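Local coordinates for M152 protein (Murid herpesvirus 1, PDB 4G59), which is a viral MHC class I-like glycoprotein that probably subverts host immune recognition by binding host cell-surface proteins of the NKG2D-ligand type, at residues D139-E142 / D143-A146; I154-L157 / R158-A162; Y189-R192 / G193-Y196. All blocks are in the same frame, centred on the assembly; numbering follows the deposited sequence.

Contact 1 (D139-E142 / D143-A146)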
ATOM      1  N   ASP B 139     -15.796  12.314  20.829  1.00 67.13           N
ATOM      2  CA  ASP B 139     -17.207  12.633  20.647  1.00 69.57           C
ATOM      3  C   ASP B 139     -18.028  11.494  20.042  1.00 67.55           C
ATOM      4  O   ASP B 139     -19.258  11.569  20.022  1.00 66.62           O
ATOM      5  CB  ASP B 139     -17.360  13.880  19.771  1.00 72.50           C
ATOM      6  CG  ASP B 139     -16.815  15.131  20.433  1.00 81.73           C
ATOM      7  OD1 ASP B 139     -17.007  15.289  21.662  1.00 76.81           O
ATOM      8  OD2 ASP B 139     -16.199  15.954  19.716  1.00 74.94           O
ATOM      9  N   VAL B 140     -17.366  10.448  19.553  1.00 57.95           N
ATOM     10  CA  VAL B 140     -18.079   9.352  18.894  1.00 58.24           C
ATOM     11  C   VAL B 140     -18.287   8.140  19.808  1.00 57.28           C
ATOM     12  O   VAL B 140     -17.343   7.666  20.447  1.00 59.28           O
ATOM     13  CB  VAL B 140     -17.366   8.920  17.602  1.00 56.51           C
ATOM     14  CG1 VAL B 140     -18.008   7.668  17.027  1.00 45.74           C
ATOM     15  CG2 VAL B 140     -17.395  10.065  16.586  1.00 54.44           C
ATOM     16  N   SER B 141     -19.524   7.643  19.872  1.00 50.69           N
ATOM     17  CA  SER B 141     -19.838   6.489  20.728  1.00 50.69           C
ATOM     18  C   SER B 141     -19.472   5.139  20.089  1.00 48.53           C
ATOM     19  O   SER B 141     -19.657   4.927  18.899  1.00 46.81           O
ATOM     20  CB  SER B 141     -21.313   6.476  21.123  1.00 47.09           C
ATOM     21  OG  SER B 141     -22.126   6.080  20.035  1.00 50.87           O
ATOM     22  N   GLU B 142     -18.950   4.241  20.909  1.00 51.48           N
ATOM     23  CA  GLU B 142     -18.737   2.862  20.539  1.00 46.94           C
ATOM     24  C   GLU B 142     -19.994   2.235  19.929  1.00 50.55           C
ATOM     25  O   GLU B 142     -19.891   1.412  19.016  1.00 54.48           O
ATOM     26  CB  GLU B 142     -18.297   2.095  21.781  1.00 42.21           C
ATOM     27  CG  GLU B 142     -18.127   0.602  21.606  1.00 49.03           C
ATOM     28  CD  GLU B 142     -17.188   0.026  22.653  1.00 59.60           C
ATOM     29  OE1 GLU B 142     -16.158   0.675  22.940  1.00 64.11           O
ATOM     30  OE2 GLU B 142     -17.473  -1.064  23.195  1.00 59.08           O
ATOM     31  N   ASP B 143     -21.171   2.626  20.420  1.00 46.10           N
ATOM     32  CA  ASP B 143     -22.430   2.060  19.941  1.00 48.99           C
ATOM     33  C   ASP B 143     -22.615   2.376  18.464  1.00 51.96           C
ATOM     34  O   ASP B 143     -22.976   1.505  17.658  1.00 48.79           O
ATOM     35  CB  ASP B 143     -23.629   2.625  20.712  1.00 69.90           C
ATOM     36  CG  ASP B 143     -23.576   2.329  22.190  1.00 69.90           C
ATOM     37  OD1 ASP B 143     -23.629   1.138  22.554  1.00 69.90           O
ATOM     38  OD2 ASP B 143     -23.512   3.295  22.983  1.00 69.90           O
ATOM     39  N   ASP B 144     -22.379   3.641  18.127  1.00 52.91           N
ATOM     40  CA  ASP B 144     -22.515   4.125  16.764  1.00 52.30           C
ATOM     41  C   ASP B 144     -21.541   3.442  15.788  1.00 49.05           C
ATOM     42  O   ASP B 144     -21.913   3.085  14.660  1.00 48.96           O
ATOM     43  CB  ASP B 144     -22.318   5.640  16.740  1.00 52.77           C
ATOM     44  CG  ASP B 144     -23.622   6.397  16.791  1.00 56.23           C
ATOM     45  OD1 ASP B 144     -24.664   5.774  16.488  1.00 54.53           O
ATOM     46  OD2 ASP B 144     -23.598   7.613  17.115  1.00 55.85           O
ATOM     47  N   ILE B 145     -20.300   3.264  16.232  1.00 42.61           N
ATOM     48  CA  ILE B 145     -19.279   2.589  15.430  1.00 47.41           C
ATOM     49  C   ILE B 145     -19.628   1.119  15.168  1.00 49.05           C
ATOM     50  O   ILE B 145     -19.492   0.618  14.046  1.00 47.99           O
ATOM     51  CB  ILE B 145     -17.916   2.677  16.110  1.00 46.45           C
ATOM     52  CG1 ILE B 145     -17.447   4.132  16.136  1.00 42.75           C
ATOM     53  CG2 ILE B 145     -16.902   1.762  15.428  1.00 44.89           C
ATOM     54  CD1 ILE B 145     -16.329   4.389  17.111  1.00 37.39           C
ATOM     55  N   ALA B 146     -20.095   0.444  16.209  1.00 47.81           N
ATOM     56  CA  ALA B 146     -20.493  -0.946  16.105  1.00 47.70           C
ATOM     57  C   ALA B 146     -21.662  -1.095  15.137  1.00 49.57           C
ATOM     58  O   ALA B 146     -21.711  -2.040  14.340  1.00 50.73           O
ATOM     59  CB  ALA B 146     -20.857  -1.486  17.479  1.00 46.09           C
TER
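Between Ser-141 and Asp-144 the chain turns from an extended run (residues 140-141) into helix 142-148, with Ser-141 as N-cap. Two backbone bonds start the spiral. Ile-145 N reaches Ser-141 O at 3.2 Å, nearly straight (163°) and in the carbonyl plane, while Ala-146 N gives its hydrogen to Glu-142 O at 3.0 Å, tilted somewhat from that plane. The serine side chain adds a third bond. Its OG stands between the backbone N and the carbonyl carbon (chi1 74°), and from there accepts the N-H of Asp-144 at 3.1 Å. That N-H belongs to the first turn of the helix, the usual target of a serine N-cap. Val-140 and Ile-145, which flank Ser-141 and Asp-144 in the sequence, bring CG1 and CD1 to 3.7 Å, their side chains crossing at about a right angle. This is a hydrophobic staple, and it lies against helix 68-89, with Val-140 on Val-88 and Phe-89 and Ile-145 on Tyr-84. Asp-144 is also engaged further on, its OD1 in a salt bridge with Arg-147. Cap and staple together are consistent with a well-defined helix start, and the three successive acids Glu-142, Asp-143 and Asp-144 should sit favourably in the positive field of its N-terminal end.

Contact 2 (I154-L157 / R158-A162)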
ATOM      1  N   ILE B 154     -25.306  -5.630   1.491  1.00 37.98           N
ATOM      2  CA  ILE B 154     -25.079  -7.062   1.352  1.00 42.95           C
ATOM      3  C   ILE B 154     -26.161  -7.787   0.543  1.00 47.94           C
ATOM      4  O   ILE B 154     -25.871  -8.780  -0.141  1.00 52.49           O
ATOM      5  CB  ILE B 154     -24.875  -7.730   2.719  1.00 42.04           C
ATOM      6  CG1 ILE B 154     -23.601  -7.196   3.369  1.00 37.37           C
ATOM      7  CG2 ILE B 154     -24.748  -9.235   2.585  1.00 38.89           C
ATOM      8  CD1 ILE B 154     -23.471  -7.578   4.809  1.00 42.38           C
ATOM      9  N   SER B 155     -27.393  -7.290   0.591  1.00 47.40           N
ATOM     10  CA  SER B 155     -28.471  -7.869  -0.212  1.00 48.12           C
ATOM     11  C   SER B 155     -28.148  -7.870  -1.709  1.00 46.81           C
ATOM     12  O   SER B 155     -28.595  -8.755  -2.445  1.00 50.91           O
ATOM     13  CB  SER B 155     -29.778  -7.110   0.007  1.00 49.24           C
ATOM     14  OG  SER B 155     -30.056  -6.275  -1.112  1.00 50.01           O
ATOM     15  N   ILE B 156     -27.391  -6.876  -2.169  1.00 43.31           N
ATOM     16  CA  ILE B 156     -26.979  -6.856  -3.568  1.00 46.89           C
ATOM     17  C   ILE B 156     -26.169  -8.116  -3.893  1.00 50.71           C
ATOM     18  O   ILE B 156     -26.311  -8.698  -4.974  1.00 49.41           O
ATOM     19  CB  ILE B 156     -26.146  -5.634  -3.877  1.00 42.94           C
ATOM     20  CG1 ILE B 156     -26.980  -4.371  -3.661  1.00 44.52           C
ATOM     21  CG2 ILE B 156     -25.643  -5.678  -5.301  1.00 40.77           C
ATOM     22  CD1 ILE B 156     -26.152  -3.084  -3.684  1.00 41.63           C
ATOM     23  N   LEU B 157     -25.349  -8.533  -2.925  1.00 50.46           N
ATOM     24  CA  LEU B 157     -24.497  -9.705  -3.046  1.00 46.93           C
ATOM     25  C   LEU B 157     -25.305 -10.986  -2.824  1.00 52.02           C
ATOM     26  O   LEU B 157     -25.207 -11.924  -3.616  1.00 52.05           O
ATOM     27  CB  LEU B 157     -23.322  -9.618  -2.058  1.00 45.38           C
ATOM     28  CG  LEU B 157     -21.988  -8.941  -2.430  1.00 49.04           C
ATOM     29  CD1 LEU B 157     -22.093  -7.875  -3.521  1.00 37.78           C
ATOM     30  CD2 LEU B 157     -21.308  -8.377  -1.194  1.00 42.28           C
ATOM     31  N   ARG B 158     -26.112 -11.025  -1.760  1.00 49.94           N
ATOM     32  CA  ARG B 158     -26.931 -12.213  -1.461  1.00 50.37           C
ATOM     33  C   ARG B 158     -27.972 -12.546  -2.537  1.00 49.85           C
ATOM     34  O   ARG B 158     -28.068 -13.698  -2.971  1.00 52.89           O
ATOM     35  CB  ARG B 158     -27.584 -12.104  -0.085  1.00 47.66           C
ATOM     36  CG  ARG B 158     -28.358 -13.349   0.333  1.00 53.09           C
ATOM     37  CD  ARG B 158     -28.828 -13.255   1.789  1.00 46.31           C
ATOM     38  NE  ARG B 158     -29.026 -11.862   2.187  1.00 50.64           N
ATOM     39  CZ  ARG B 158     -28.444 -11.295   3.240  1.00 52.72           C
ATOM     40  NH1 ARG B 158     -27.648 -12.008   4.032  1.00 45.43           N
ATOM     41  NH2 ARG B 158     -28.671 -10.017   3.515  1.00 57.23           N
ATOM     42  N   ASP B 159     -28.722 -11.543  -2.985  1.00 46.10           N
ATOM     43  CA  ASP B 159     -29.772 -11.762  -3.974  1.00 47.75           C
ATOM     44  C   ASP B 159     -29.217 -12.174  -5.334  1.00 52.82           C
ATOM     45  O   ASP B 159     -29.967 -12.609  -6.213  1.00 58.27           O
ATOM     46  CB  ASP B 159     -30.626 -10.506  -4.149  1.00 50.13           C
ATOM     47  CG  ASP B 159     -31.377 -10.109  -2.888  1.00 49.42           C
ATOM     48  OD1 ASP B 159     -31.241 -10.757  -1.826  1.00 51.47           O
ATOM     49  OD2 ASP B 159     -32.104  -9.105  -2.972  1.00 55.27           O
ATOM     50  N   ASN B 160     -27.910 -12.018  -5.514  1.00 51.78           N
ATOM     51  CA  ASN B 160     -27.261 -12.392  -6.758  1.00 46.96           C
ATOM     52  C   ASN B 160     -26.153 -13.412  -6.545  1.00 44.99           C
ATOM     53  O   ASN B 160     -25.231 -13.486  -7.344  1.00 50.40           O
ATOM     54  CB  ASN B 160     -26.635 -11.171  -7.407  1.00 47.16           C
ATOM     55  CG  ASN B 160     -27.644 -10.130  -7.804  1.00 49.14           C
ATOM     56  OD1 ASN B 160     -28.314 -10.256  -8.832  1.00 46.72           O
ATOM     57  ND2 ASN B 160     -27.721  -9.057  -7.019  1.00 47.25           N
ATOM     58  N   ALA B 161     -26.225 -14.182  -5.469  1.00 39.38           N
ATOM     59  CA  ALA B 161     -25.124 -15.065  -5.105  1.00 47.76           C
ATOM     60  C   ALA B 161     -24.745 -16.035  -6.227  1.00 55.69           C
ATOM     61  O   ALA B 161     -23.589 -16.071  -6.658  1.00 53.36           O
ATOM     62  CB  ALA B 161     -25.446 -15.815  -3.849  1.00 42.98           C
ATOM     63  N   ALA B 162     -25.730 -16.802  -6.700  1.00 52.17           N
ATOM     64  CA  ALA B 162     -25.512 -17.793  -7.741  1.00 42.97           C
ATOM     65  C   ALA B 162     -24.898 -17.182  -8.995  1.00 46.16           C
ATOM     66  O   ALA B 162     -24.131 -17.843  -9.698  1.00 50.58           O
ATOM     67  CB  ALA B 162     -26.803 -18.495  -8.070  1.00 41.34           C
TER
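With chi1 at -63° and chi2 at -79°, the amide of Asn-160 turns back toward the first helix until ND2 meets Ile-156 O, its neighbour four residues earlier. A type I beta turn from Arg-158 to Ala-161 separates helix 154-158 from helix 161-178, in the helical layer over the eight-stranded sheet of an MHC class I-like platform. The ND2 bond is straight and lies in both the amide and the carbonyl plane; its refined length, 2.5 Å, is short enough to be doubtful in detail. Although Asn-160 holds the N-cap position of the second helix, its side chain makes no capping bond. Two regular bonds finish the first helix, Arg-158 N to Ile-154 O and Asp-159 N to Ser-155 O, both 2.8 Å. Phe-106 of strand 106-114 packs against Ile-154, Leu-157, Arg-158 and Ala-161, and Asn-160 touches Gln-69 of helix 68-89. The Arg-158 chain runs back along the helix and its bend at chi3 turns the guanidinium in toward Ile-154, whose CG2 methyl lies over one face, 4.1 Å from NH2.

Contact 3 (Y189-R192 / G193-Y196)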
ATOM      1  N   TYR B 189      18.717  -6.647  -9.704  1.00 34.39           N
ATOM      2  CA  TYR B 189      19.604  -5.498  -9.844  1.00 34.65           C
ATOM      3  C   TYR B 189      20.492  -5.392  -8.625  1.00 37.12           C
ATOM      4  O   TYR B 189      20.025  -5.546  -7.483  1.00 38.80           O
ATOM      5  CB  TYR B 189      18.823  -4.197  -9.961  1.00 31.64           C
ATOM      6  CG  TYR B 189      19.726  -3.012 -10.243  1.00 36.63           C
ATOM      7  CD1 TYR B 189      20.188  -2.769 -11.531  1.00 43.16           C
ATOM      8  CD2 TYR B 189      20.117  -2.138  -9.243  1.00 38.01           C
ATOM      9  CE1 TYR B 189      21.005  -1.698 -11.817  1.00 44.50           C
ATOM     10  CE2 TYR B 189      20.950  -1.049  -9.524  1.00 36.49           C
ATOM     11  CZ  TYR B 189      21.383  -0.843 -10.816  1.00 42.28           C
ATOM     12  OH  TYR B 189      22.202   0.215 -11.130  1.00 49.53           O
ATOM     13  N   SER B 190      21.766  -5.114  -8.856  1.00 37.68           N
ATOM     14  CA  SER B 190      22.682  -4.854  -7.752  1.00 39.89           C
ATOM     15  C   SER B 190      23.153  -3.428  -7.825  1.00 38.63           C
ATOM     16  O   SER B 190      23.669  -2.987  -8.848  1.00 40.91           O
ATOM     17  CB  SER B 190      23.873  -5.793  -7.797  1.00 35.24           C
ATOM     18  OG  SER B 190      23.447  -7.109  -7.568  1.00 40.52           O
ATOM     19  N   ASN B 191      22.949  -2.695  -6.745  1.00 39.82           N
ATOM     20  CA  ASN B 191      23.489  -1.351  -6.651  1.00 43.06           C
ATOM     21  C   ASN B 191      24.766  -1.438  -5.830  1.00 43.88           C
ATOM     22  O   ASN B 191      24.723  -1.661  -4.606  1.00 43.09           O
ATOM     23  CB  ASN B 191      22.467  -0.411  -6.014  1.00 38.44           C
ATOM     24  CG  ASN B 191      22.931   1.035  -5.988  1.00 45.53           C
ATOM     25  OD1 ASN B 191      24.093   1.331  -5.688  1.00 45.43           O
ATOM     26  ND2 ASN B 191      22.013   1.950  -6.278  1.00 47.33           N
ATOM     27  N   ARG B 192      25.894  -1.292  -6.526  1.00 43.03           N
ATOM     28  CA  ARG B 192      27.227  -1.358  -5.925  1.00 48.07           C
ATOM     29  C   ARG B 192      27.458  -0.230  -4.913  1.00 47.39           C
ATOM     30  O   ARG B 192      28.071  -0.436  -3.862  1.00 46.58           O
ATOM     31  CB  ARG B 192      28.288  -1.258  -7.017  1.00 48.98           C
ATOM     32  CG  ARG B 192      28.017  -2.101  -8.257  1.00 46.76           C
ATOM     33  CD  ARG B 192      27.958  -3.567  -7.899  1.00 51.82           C
ATOM     34  NE  ARG B 192      28.193  -4.460  -9.032  1.00 44.98           N
ATOM     35  CZ  ARG B 192      27.897  -5.751  -9.007  1.00 45.13           C
ATOM     36  NH1 ARG B 192      27.351  -6.265  -7.919  1.00 41.83           N
ATOM     37  NH2 ARG B 192      28.136  -6.523 -10.061  1.00 48.64           N
ATOM     38  N   GLY B 193      26.969   0.963  -5.239  1.00 44.67           N
ATOM     39  CA  GLY B 193      27.094   2.109  -4.355  1.00 44.76           C
ATOM     40  C   GLY B 193      26.539   1.935  -2.951  1.00 49.09           C
ATOM     41  O   GLY B 193      27.208   2.278  -1.980  1.00 48.49           O
ATOM     42  N   ASN B 194      25.321   1.411  -2.830  1.00 46.74           N
ATOM     43  CA  ASN B 194      24.674   1.332  -1.518  1.00 39.09           C
ATOM     44  C   ASN B 194      24.457  -0.091  -0.981  1.00 36.17           C
ATOM     45  O   ASN B 194      23.904  -0.243   0.116  1.00 36.91           O
ATOM     46  CB  ASN B 194      23.337   2.082  -1.527  1.00 34.84           C
ATOM     47  CG  ASN B 194      22.377   1.541  -2.568  1.00 45.18           C
ATOM     48  OD1 ASN B 194      22.557   0.434  -3.075  1.00 42.27           O
ATOM     49  ND2 ASN B 194      21.351   2.320  -2.897  1.00 43.43           N
ATOM     50  N   GLY B 195      24.847  -1.113  -1.745  1.00 38.19           N
ATOM     51  CA  GLY B 195      24.781  -2.495  -1.274  1.00 36.09           C
ATOM     52  C   GLY B 195      23.403  -3.148  -1.326  1.00 34.99           C
ATOM     53  O   GLY B 195      23.176  -4.212  -0.731  1.00 36.13           O
ATOM     54  N   TYR B 196      22.475  -2.520  -2.047  1.00 37.33           N
ATOM     55  CA  TYR B 196      21.132  -3.077  -2.207  1.00 33.56           C
ATOM     56  C   TYR B 196      21.036  -4.033  -3.398  1.00 34.36           C
ATOM     57  O   TYR B 196      21.692  -3.835  -4.422  1.00 35.15           O
ATOM     58  CB  TYR B 196      20.104  -1.966  -2.412  1.00 34.01           C
ATOM     59  CG  TYR B 196      20.005  -0.988  -1.278  1.00 30.94           C
ATOM     60  CD1 TYR B 196      20.589  -1.260  -0.046  1.00 33.70           C
ATOM     61  CD2 TYR B 196      19.336   0.213  -1.443  1.00 33.07           C
ATOM     62  CE1 TYR B 196      20.500  -0.349   1.015  1.00 36.99           C
ATOM     63  CE2 TYR B 196      19.243   1.135  -0.406  1.00 38.34           C
ATOM     64  CZ  TYR B 196      19.822   0.850   0.822  1.00 40.42           C
ATOM     65  OH  TYR B 196      19.730   1.759   1.855  1.00 36.83           O
TER
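Asn-191 N donates to Tyr-196 O at 2.9 Å and nearly straight (171°), one of the bonds across the end of a beta hairpin between strands 185-191 and 196-203. The second leg carries a G1 beta bulge: Gly-195 and Tyr-196 together face Asn-191, and Gly-195 has the positive phi (79°) that suits a residue without a side chain. Its N-H goes to Asn-191 O at 2.9 Å, a markedly more bent bond. The asparagine thus uses both its backbone N-H and its carbonyl across the turn, and its side chain adds a third link. Outside the turn, Ser-190 OG bonds to Tyr-264 OH, Gly-195 pairs by its backbone with Leu-239, and Tyr-196 packs on Trp-236 of the adjoining strand. The chain of another protein also reaches this hairpin: a basic side chain of it makes a cation-pi contact with Tyr-189, and an aromatic ring of it meets Tyr-196 edge-to-face. Within the loop, that third link is made by the Asn-191 amide. The side chain leans over the loop and its OD1 accepts from Asn-194 N at 3.1 Å; the donor comes from above the carbonyl plane, 51° out of it, and so misses a lone pair.

How the contacts relate
The three contacts follow one another along the chain; none nests in another or crosses it. After strand 128-130, contact 1 turns the incoming loop into helix 142-148. Contact 2, centred about 28 Å away, marks the step from helix 154-158 to helix 161-178, so both belong to the segmented helical side of the platform and both lean on helix 68-89. The last of these helices is tied by the disulfide between Cys-18 and Cys-172 to the loop after strand 5-11, and the chain then runs on into strand 185-191. Contact 3 closes the tight loop between strands 185-191 and 196-203 in a separate four-stranded sheet, with its centre about 50 Å from that of contact 1 and 51 Å from that of contact 2.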